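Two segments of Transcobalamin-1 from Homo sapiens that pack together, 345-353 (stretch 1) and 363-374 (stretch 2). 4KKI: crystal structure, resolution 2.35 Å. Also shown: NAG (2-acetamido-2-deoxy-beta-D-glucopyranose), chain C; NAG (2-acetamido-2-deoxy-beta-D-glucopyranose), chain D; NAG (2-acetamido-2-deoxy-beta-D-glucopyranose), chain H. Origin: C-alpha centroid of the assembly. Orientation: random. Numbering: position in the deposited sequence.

Stretch 1 345-353: TYFTNVTVL
Stretch 2 (363-374) EKAQKMNDTIFG

A β-strand packs across the end of a helix and the turn that follows it, in a small, mainly apolar contact without a single hydrogen bond between the two stretches. Residues 345-353 are extended throughout, with phi/psi of -144°/171° at Thr348, -106°/119° at Asn349 and -105°/150° at Val350. Stretch 2 is helical through Met368, phi near -66° and psi near -37°, with backbone bonds such as Met368 N to Lys364 O (3.1 Å) and Asn369 N to Ala365 O (3.0 Å). The strand and helix axes approach to 8.8 Å, their N-to-C directions 124° apart, so the chains run roughly counter to each other: Tyr346 CA lies 7.3 Å from Ile372 CA, and Val350 CA 6.8 Å from Ala365 CA. About 413 Å² is buried, both sides summed.

Alternation along the strand sends the CA-to-CB bonds of Tyr346, Thr348 and Val350 toward stretch 2, and those of Phe347 and Asn349 away. Tyr346 (chi1 m, chi2 89°) sets its CB 3.5 Å from Ile372 CG2, while Ile372 CG1 sits 4.1 Å from the centroid of the Tyr346 ring in an off-centre CH-pi contact. Ile372 (m, p) suits this place because its branched chain can meet both the base and the ring of the tyrosine. Phe373 (chi1 m, chi2 -51°) starts sideways, but its ring end comes nearer the strand: CE1 lies 3.7 Å from Tyr346 O, at the ring edge, and CE2 lies 3.5 Å from Thr348 OG1. Thr348 (p) meets the ring by van der Waals contact at its hydroxyl, with no hydrogen bond to stretch 2.

Farther along, Met368 (m, t, t) is nearly fully extended, and its CE reaches 4.2 Å from Val350 CB, a slender tip against a buried, branched side chain. Lys364 offers its aliphatic portion, CG lying 4.2 Å from Val352 CG1, while its charged end leads away, as suits an exposed lysine.

Asn369 (phi -162°, psi 100°) breaks the helix and caps the next turn: its OD1 accepts weak bonds from Thr371 N (3.2 Å) and Ile372 N (3.3 Å), and Phe373 N bonds to Asn369 O (2.9 Å). This turn brings Ile372 and Phe373 to the strand. Asn369 ND2 is also linked to C1 of the chain D NAG (1.5 Å). Likewise, Asn349 ND2 is linked to C1 of the chain C NAG (1.5 Å), whose O7 accepts a hydrogen bond from Thr351 OG1 (2.8 Å) and whose C8 lies 3.8 Å from Met368 CE, so this sugar touches both stretches.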

ATOM      1  N   THR A 345      28.074   8.222  12.520  1.00 58.15           N
ATOM      2  CA  THR A 345      27.820   6.897  11.970  1.00 52.55           C
ATOM      3  C   THR A 345      28.597   5.821  12.725  1.00 55.50           C
ATOM      4  O   THR A 345      29.800   5.950  12.947  1.00 55.93           O
ATOM      5  CB  THR A 345      28.174   6.834  10.472  1.00 53.92           C
ATOM      6  OG1 THR A 345      27.478   7.871   9.769  1.00 53.90           O
ATOM      7  CG2 THR A 345      27.787   5.485   9.888  1.00 56.39           C
ATOM      8  N   TYR A 346      27.892   4.767  13.127  1.00 56.63           N
ATOM      9  CA  TYR A 346      28.520   3.607  13.747  1.00 58.28           C
ATOM     10  C   TYR A 346      28.505   2.458  12.747  1.00 62.16           C
ATOM     11  O   TYR A 346      27.477   2.193  12.126  1.00 62.25           O
ATOM     12  CB  TYR A 346      27.767   3.199  15.014  1.00 50.37           C
ATOM     13  CG  TYR A 346      27.481   4.335  15.975  1.00 53.35           C
ATOM     14  CD1 TYR A 346      26.320   5.091  15.860  1.00 43.06           C
ATOM     15  CD2 TYR A 346      28.367   4.648  17.002  1.00 53.84           C
ATOM     16  CE1 TYR A 346      26.048   6.125  16.733  1.00 47.50           C
ATOM     17  CE2 TYR A 346      28.103   5.687  17.883  1.00 53.48           C
ATOM     18  CZ  TYR A 346      26.940   6.422  17.742  1.00 56.38           C
ATOM     19  OH  TYR A 346      26.662   7.457  18.606  1.00 51.34           O
ATOM     20  N   PHE A 347      29.635   1.777  12.588  1.00 65.59           N
ATOM     21  CA  PHE A 347      29.723   0.693  11.612  1.00 62.06           C
ATOM     22  C   PHE A 347      30.574  -0.485  12.080  1.00 67.40           C
ATOM     23  O   PHE A 347      31.522  -0.320  12.846  1.00 77.76           O
ATOM     24  CB  PHE A 347      30.247   1.214  10.271  1.00 60.78           C
ATOM     25  CG  PHE A 347      31.660   1.715  10.327  1.00 73.83           C
ATOM     26  CD1 PHE A 347      31.934   3.014  10.723  1.00 82.20           C
ATOM     27  CD2 PHE A 347      32.717   0.889   9.980  1.00 76.63           C
ATOM     28  CE1 PHE A 347      33.233   3.479  10.776  1.00 82.93           C
ATOM     29  CE2 PHE A 347      34.019   1.347  10.031  1.00 79.53           C
ATOM     30  CZ  PHE A 347      34.277   2.644  10.428  1.00 83.21           C
ATOM     31  N   THR A 348      30.214  -1.674  11.605  1.00 64.82           N
ATOM     32  CA  THR A 348      30.974  -2.893  11.854  1.00 69.14           C
ATOM     33  C   THR A 348      30.904  -3.774  10.618  1.00 72.48           C
ATOM     34  O   THR A 348      30.133  -3.503   9.697  1.00 78.72           O
ATOM     35  CB  THR A 348      30.406  -3.707  13.039  1.00 72.82           C
ATOM     36  OG1 THR A 348      28.976  -3.765  12.944  1.00 82.25           O
ATOM     37  CG2 THR A 348      30.792  -3.084  14.365  1.00 74.92           C
ATOM     38  N   ASN A 349      31.691  -4.831  10.609  1.00 65.77           N
ATOM     39  CA  ASN A 349      31.534  -5.844   9.603  1.00 60.72           C
ATOM     40  C   ASN A 349      30.887  -7.022  10.291  1.00 67.57           C
ATOM     41  O   ASN A 349      31.419  -7.556  11.250  1.00 75.91           O
ATOM     42  CB  ASN A 349      32.871  -6.210   8.965  1.00 58.94           C
ATOM     43  CG  ASN A 349      33.895  -6.695   9.971  1.00 71.16           C
ATOM     44  OD1 ASN A 349      34.077  -6.108  11.031  1.00 57.83           O
ATOM     45  ND2 ASN A 349      34.574  -7.776   9.630  1.00 85.76           N
ATOM     46  N   VAL A 350      29.705  -7.396   9.832  1.00 71.28           N
ATOM     47  CA  VAL A 350      29.009  -8.540  10.408  1.00 69.44           C
ATOM     48  C   VAL A 350      29.081  -9.743   9.475  1.00 59.80           C
ATOM     49  O   VAL A 350      29.165  -9.597   8.254  1.00 58.86           O
ATOM     50  CB  VAL A 350      27.535  -8.217  10.753  1.00 68.08           C
ATOM     51  CG1 VAL A 350      27.378  -6.740  11.083  1.00 63.65           C
ATOM     52  CG2 VAL A 350      26.611  -8.606   9.614  1.00 74.78           C
ATOM     53  N   THR A 351      29.061 -10.929  10.054  1.00 67.31           N
ATOM     54  CA  THR A 351      29.087 -12.137   9.259  1.00 71.94           C
ATOM     55  C   THR A 351      27.857 -12.973   9.570  1.00 68.94           C
ATOM     56  O   THR A 351      27.598 -13.314  10.716  1.00 68.40           O
ATOM     57  CB  THR A 351      30.374 -12.942   9.498  1.00 65.02           C
ATOM     58  OG1 THR A 351      31.503 -12.115   9.215  1.00 69.38           O
ATOM     59  CG2 THR A 351      30.418 -14.147   8.592  1.00 65.26           C
ATOM     60  N   VAL A 352      27.096 -13.281   8.531  1.00 66.35           N
ATOM     61  CA  VAL A 352      25.866 -14.052   8.664  1.00 68.74           C
ATOM     62  C   VAL A 352      25.830 -15.215   7.678  1.00 70.75           C
ATOM     63  O   VAL A 352      26.569 -15.228   6.692  1.00 65.40           O
ATOM     64  CB  VAL A 352      24.622 -13.168   8.433  1.00 56.97           C
ATOM     65  CG1 VAL A 352      24.444 -12.181   9.577  1.00 57.41           C
ATOM     66  CG2 VAL A 352      24.729 -12.439   7.100  1.00 54.39           C
ATOM     67  N   LEU A 353      24.978 -16.194   7.959  1.00 77.13           N
ATOM     68  CA  LEU A 353      24.784 -17.316   7.055  1.00 81.07           C
ATOM     69  C   LEU A 353      24.255 -16.808   5.730  1.00 74.27           C
ATOM     70  O   LEU A 353      23.477 -15.866   5.692  1.00 84.47           O
ATOM     71  CB  LEU A 353      23.797 -18.321   7.647  1.00 85.04           C
ATOM     72  CG  LEU A 353      24.189 -18.945   8.985  1.00 94.03           C
ATOM     73  CD1 LEU A 353      22.965 -19.421   9.748  1.00 97.74           C
ATOM     74  CD2 LEU A 353      25.164 -20.089   8.774  1.00 94.67           C
ATOM     75  N   GLU A 363      20.381  -7.978  14.089  1.00 56.84           N
ATOM     76  CA  GLU A 363      20.367  -8.752  15.325  1.00 65.49           C
ATOM     77  C   GLU A 363      21.765  -9.189  15.758  1.00 66.17           C
ATOM     78  O   GLU A 363      22.064  -9.237  16.952  1.00 61.62           O
ATOM     79  CB  GLU A 363      19.440  -9.961  15.190  1.00 66.11           C
ATOM     80  CG  GLU A 363      17.969  -9.587  15.073  1.00 73.65           C
ATOM     81  CD  GLU A 363      17.070 -10.793  14.896  1.00 79.53           C
ATOM     82  OE1 GLU A 363      17.587 -11.875  14.549  1.00 80.75           O
ATOM     83  OE2 GLU A 363      15.845 -10.659  15.106  1.00 84.91           O
ATOM     84  N   LYS A 364      22.618  -9.510  14.789  1.00 70.47           N
ATOM     85  CA  LYS A 364      24.001  -9.861  15.088  1.00 77.12           C
ATOM     86  C   LYS A 364      24.756  -8.657  15.636  1.00 73.12           C
ATOM     87  O   LYS A 364      25.531  -8.780  16.584  1.00 69.57           O
ATOM     88  CB  LYS A 364      24.714 -10.411  13.850  1.00 84.73           C
ATOM     89  CG  LYS A 364      24.719 -11.928  13.763  1.00 95.09           C
ATOM     90  CD  LYS A 364      25.377 -12.545  14.992  1.00106.39           C
ATOM     91  CE  LYS A 364      26.830 -12.110  15.125  1.00107.96           C
ATOM     92  NZ  LYS A 364      27.444 -12.590  16.395  1.00105.61           N
ATOM     93  N   ALA A 365      24.521  -7.495  15.036  1.00 62.30           N
ATOM     94  CA  ALA A 365      25.155  -6.266  15.487  1.00 58.62           C
ATOM     95  C   ALA A 365      24.673  -5.894  16.887  1.00 63.64           C
ATOM     96  O   ALA A 365      25.442  -5.375  17.699  1.00 53.65           O
ATOM     97  CB  ALA A 365      24.884  -5.136  14.506  1.00 48.39           C
ATOM     98  N   GLN A 366      23.401  -6.166  17.165  1.00 57.15           N
ATOM     99  CA  GLN A 366      22.830  -5.888  18.480  1.00 60.31           C
ATOM    100  C   GLN A 366      23.521  -6.723  19.555  1.00 62.44           C
ATOM    101  O   GLN A 366      23.741  -6.255  20.671  1.00 57.93           O
ATOM    102  CB  GLN A 366      21.322  -6.155  18.488  1.00 52.24           C
ATOM    103  CG  GLN A 366      20.637  -5.808  19.803  1.00 51.37           C
ATOM    104  CD  GLN A 366      19.127  -5.943  19.732  1.00 60.25           C
ATOM    105  OE1 GLN A 366      18.391  -5.123  20.283  1.00 69.49           O
ATOM    106  NE2 GLN A 366      18.657  -6.985  19.057  1.00 51.02           N
ATOM    107  N   LYS A 367      23.862  -7.960  19.207  1.00 68.13           N
ATOM    108  CA  LYS A 367      24.569  -8.844  20.128  1.00 75.79           C
ATOM    109  C   LYS A 367      25.999  -8.372  20.372  1.00 70.49           C
ATOM    110  O   LYS A 367      26.500  -8.448  21.494  1.00 69.11           O
ATOM    111  CB  LYS A 367      24.561 -10.288  19.615  1.00 85.02           C
ATOM    112  CG  LYS A 367      23.229 -11.013  19.788  1.00 91.84           C
ATOM    113  CD  LYS A 367      23.268 -12.021  20.938  1.00105.93           C
ATOM    114  CE  LYS A 367      23.368 -11.344  22.301  1.00113.45           C
ATOM    115  NZ  LYS A 367      23.459 -12.327  23.419  1.00113.95           N
ATOM    116  N   MET A 368      26.649  -7.882  19.319  1.00 69.29           N
ATOM    117  CA  MET A 368      28.013  -7.371  19.424  1.00 69.29           C
ATOM    118  C   MET A 368      28.067  -6.149  20.334  1.00 70.11           C
ATOM    119  O   MET A 368      29.039  -5.950  21.065  1.00 73.54           O
ATOM    120  CB  MET A 368      28.566  -7.011  18.043  1.00 68.83           C
ATOM    121  CG  MET A 368      28.664  -8.181  17.076  1.00 72.09           C
ATOM    122  SD  MET A 368      29.219  -7.677  15.434  1.00162.77           S
ATOM    123  CE  MET A 368      29.076  -9.218  14.533  1.00 79.75           C
ATOM    124  N   ASN A 369      27.011  -5.345  20.276  1.00 65.13           N
ATOM    125  CA  ASN A 369      26.929  -4.094  21.013  1.00 64.77           C
ATOM    126  C   ASN A 369      25.502  -3.581  21.146  1.00 70.40           C
ATOM    127  O   ASN A 369      24.978  -2.973  20.219  1.00 74.38           O
ATOM    128  CB  ASN A 369      27.759  -3.035  20.307  1.00 62.48           C
ATOM    129  CG  ASN A 369      28.240  -1.968  21.246  1.00 69.20           C
ATOM    130  OD1 ASN A 369      27.479  -1.439  22.047  1.00 58.97           O
ATOM    131  ND2 ASN A 369      29.515  -1.650  21.155  1.00 97.37           N
ATOM    132  N   ASP A 370      24.877  -3.812  22.295  1.00 66.74           N
ATOM    133  CA  ASP A 370      23.482  -3.425  22.479  1.00 69.27           C
ATOM    134  C   ASP A 370      23.339  -1.918  22.667  1.00 60.22           C
ATOM    135  O   ASP A 370      22.271  -1.351  22.439  1.00 59.37           O
ATOM    136  CB  ASP A 370      22.868  -4.170  23.669  1.00 65.54           C
ATOM    137  CG  ASP A 370      21.365  -3.968  23.776  1.00 63.47           C
ATOM    138  OD1 ASP A 370      20.620  -4.622  23.016  1.00 77.17           O
ATOM    139  OD2 ASP A 370      20.928  -3.165  24.624  1.00 60.05           O
ATOM    140  N   THR A 371      24.423  -1.273  23.084  1.00 61.89           N
ATOM    141  CA  THR A 371      24.406   0.165  23.316  1.00 64.81           C
ATOM    142  C   THR A 371      24.263   0.921  22.000  1.00 57.41           C
ATOM    143  O   THR A 371      23.504   1.884  21.902  1.00 55.08           O
ATOM    144  CB  THR A 371      25.691   0.634  24.022  1.00 62.94           C
ATOM    145  OG1 THR A 371      25.945  -0.197  25.162  1.00 69.70           O
ATOM    146  CG2 THR A 371      25.560   2.084  24.469  1.00 58.85           C
ATOM    147  N   ILE A 372      24.992   0.462  20.988  1.00 55.14           N
ATOM    148  CA  ILE A 372      25.080   1.171  19.717  1.00 55.86           C
ATOM    149  C   ILE A 372      24.149   0.575  18.663  1.00 62.01           C
ATOM    150  O   ILE A 372      23.516   1.302  17.894  1.00 66.77           O
ATOM    151  CB  ILE A 372      26.542   1.200  19.200  1.00 56.53           C
ATOM    152  CG1 ILE A 372      27.275   2.441  19.714  1.00 57.01           C
ATOM    153  CG2 ILE A 372      26.589   1.207  17.691  1.00 46.81           C
ATOM    154  CD1 ILE A 372      27.520   2.451  21.201  1.00 64.15           C
ATOM    155  N   PHE A 373      24.050  -0.748  18.637  1.00 64.96           N
ATOM    156  CA  PHE A 373      23.262  -1.420  17.613  1.00 59.17           C
ATOM    157  C   PHE A 373      21.972  -2.035  18.156  1.00 55.83           C
ATOM    158  O   PHE A 373      21.299  -2.794  17.462  1.00 59.43           O
ATOM    159  CB  PHE A 373      24.110  -2.476  16.902  1.00 55.56           C
ATOM    160  CG  PHE A 373      25.260  -1.900  16.125  1.00 58.75           C
ATOM    161  CD1 PHE A 373      25.055  -0.862  15.228  1.00 61.40           C
ATOM    162  CD2 PHE A 373      26.547  -2.384  16.299  1.00 54.81           C
ATOM    163  CE1 PHE A 373      26.111  -0.326  14.510  1.00 58.31           C
ATOM    164  CE2 PHE A 373      27.608  -1.850  15.586  1.00 56.24           C
ATOM    165  CZ  PHE A 373      27.389  -0.820  14.690  1.00 56.80           C
ATOM    166  N   GLY A 374      21.631  -1.701  19.396  1.00 54.97           N
ATOM    167  CA  GLY A 374      20.379  -2.149  19.980  1.00 56.89           C
ATOM    168  C   GLY A 374      19.206  -1.441  19.332  1.00 58.85           C
ATOM    169  O   GLY A 374      19.202  -0.215  19.209  1.00 55.54           O
TER
HETATM  170  C1  NAG C 502      35.590  -8.348  10.493  1.00 87.41           C
HETATM  171  C2  NAG C 502      35.634  -9.716  11.215  1.00 89.80           C
HETATM  172  C3  NAG C 502      36.967 -10.107  11.845  1.00 91.17           C
HETATM  173  C4  NAG C 502      38.125  -9.610  11.018  1.00 86.78           C
HETATM  174  C5  NAG C 502      37.973  -8.119  10.849  1.00 86.75           C
HETATM  175  C6  NAG C 502      39.202  -7.534  10.174  1.00 91.52           C
HETATM  176  C7  NAG C 502      33.384 -10.160  11.968  1.00 85.96           C
HETATM  177  C8  NAG C 502      32.487 -10.319  13.157  1.00 76.43           C
HETATM  178  N2  NAG C 502      34.605  -9.714  12.230  1.00 85.53           N
HETATM  179  O3  NAG C 502      37.061 -11.529  11.928  1.00 88.49           O
HETATM  180  O4  NAG C 502      39.339  -9.904  11.700  1.00 76.64           O
HETATM  181  O5  NAG C 502      36.856  -7.906  10.007  1.00 83.81           O
HETATM  182  O6  NAG C 502      39.270  -7.990   8.821  1.00 83.14           O
HETATM  183  O7  NAG C 502      33.024 -10.423  10.836  1.00 86.58           O
HETATM  184  C1  NAG D 503      30.142  -0.651  22.005  1.00 67.90           C
HETATM  185  C2  NAG D 503      30.739  -0.797  23.426  1.00 72.42           C
HETATM  186  C3  NAG D 503      31.495   0.410  23.955  1.00 78.04           C
HETATM  187  C4  NAG D 503      32.207   1.165  22.857  1.00 69.47           C
HETATM  188  C5  NAG D 503      31.227   1.464  21.756  1.00 63.11           C
HETATM  189  C6  NAG D 503      31.872   2.334  20.700  1.00 65.63           C
HETATM  190  C7  NAG D 503      29.420  -2.394  24.633  1.00 74.41           C
HETATM  191  C8  NAG D 503      28.152  -2.655  25.380  1.00 71.68           C
HETATM  192  N2  NAG D 503      29.666  -1.129  24.331  1.00 70.18           N
HETATM  193  O3  NAG D 503      32.468  -0.059  24.885  1.00 82.56           O
HETATM  194  O4  NAG D 503      32.715   2.382  23.384  1.00 68.89           O
HETATM  195  O5  NAG D 503      30.909   0.215  21.176  1.00 69.94           O
HETATM  196  O6  NAG D 503      33.077   1.706  20.279  1.00 72.17           O
HETATM  197  O7  NAG D 503      30.179  -3.287  24.321  1.00 80.62           O
HETATM  198  C1  NAG H 507      31.422   1.010   5.558  1.00105.77           C
HETATM  199  C2  NAG H 507      32.397   1.513   4.496  1.00111.68           C
HETATM  200  C3  NAG H 507      33.389   2.498   5.097  1.00111.53           C
HETATM  201  C4  NAG H 507      32.645   3.605   5.828  1.00116.09           C
HETATM  202  C5  NAG H 507      31.630   3.030   6.809  1.00116.47           C
HETATM  203  C6  NAG H 507      30.799   4.157   7.409  1.00121.70           C
HETATM  204  C7  NAG H 507      33.180   0.316   2.540  1.00115.44           C
HETATM  205  C8  NAG H 507      34.369  -0.418   1.992  1.00114.99           C
HETATM  206  N2  NAG H 507      33.098   0.410   3.865  1.00114.18           N
HETATM  207  O3  NAG H 507      34.181   3.059   4.075  1.00108.06           O
HETATM  208  O4  NAG H 507      33.565   4.411   6.530  1.00118.17           O
HETATM  209  O5  NAG H 507      30.769   2.100   6.179  1.00110.29           O
HETATM  210  O6  NAG H 507      29.786   3.610   8.218  1.00125.99           O
HETATM  211  O7  NAG H 507      32.340   0.798   1.780  1.00115.22           O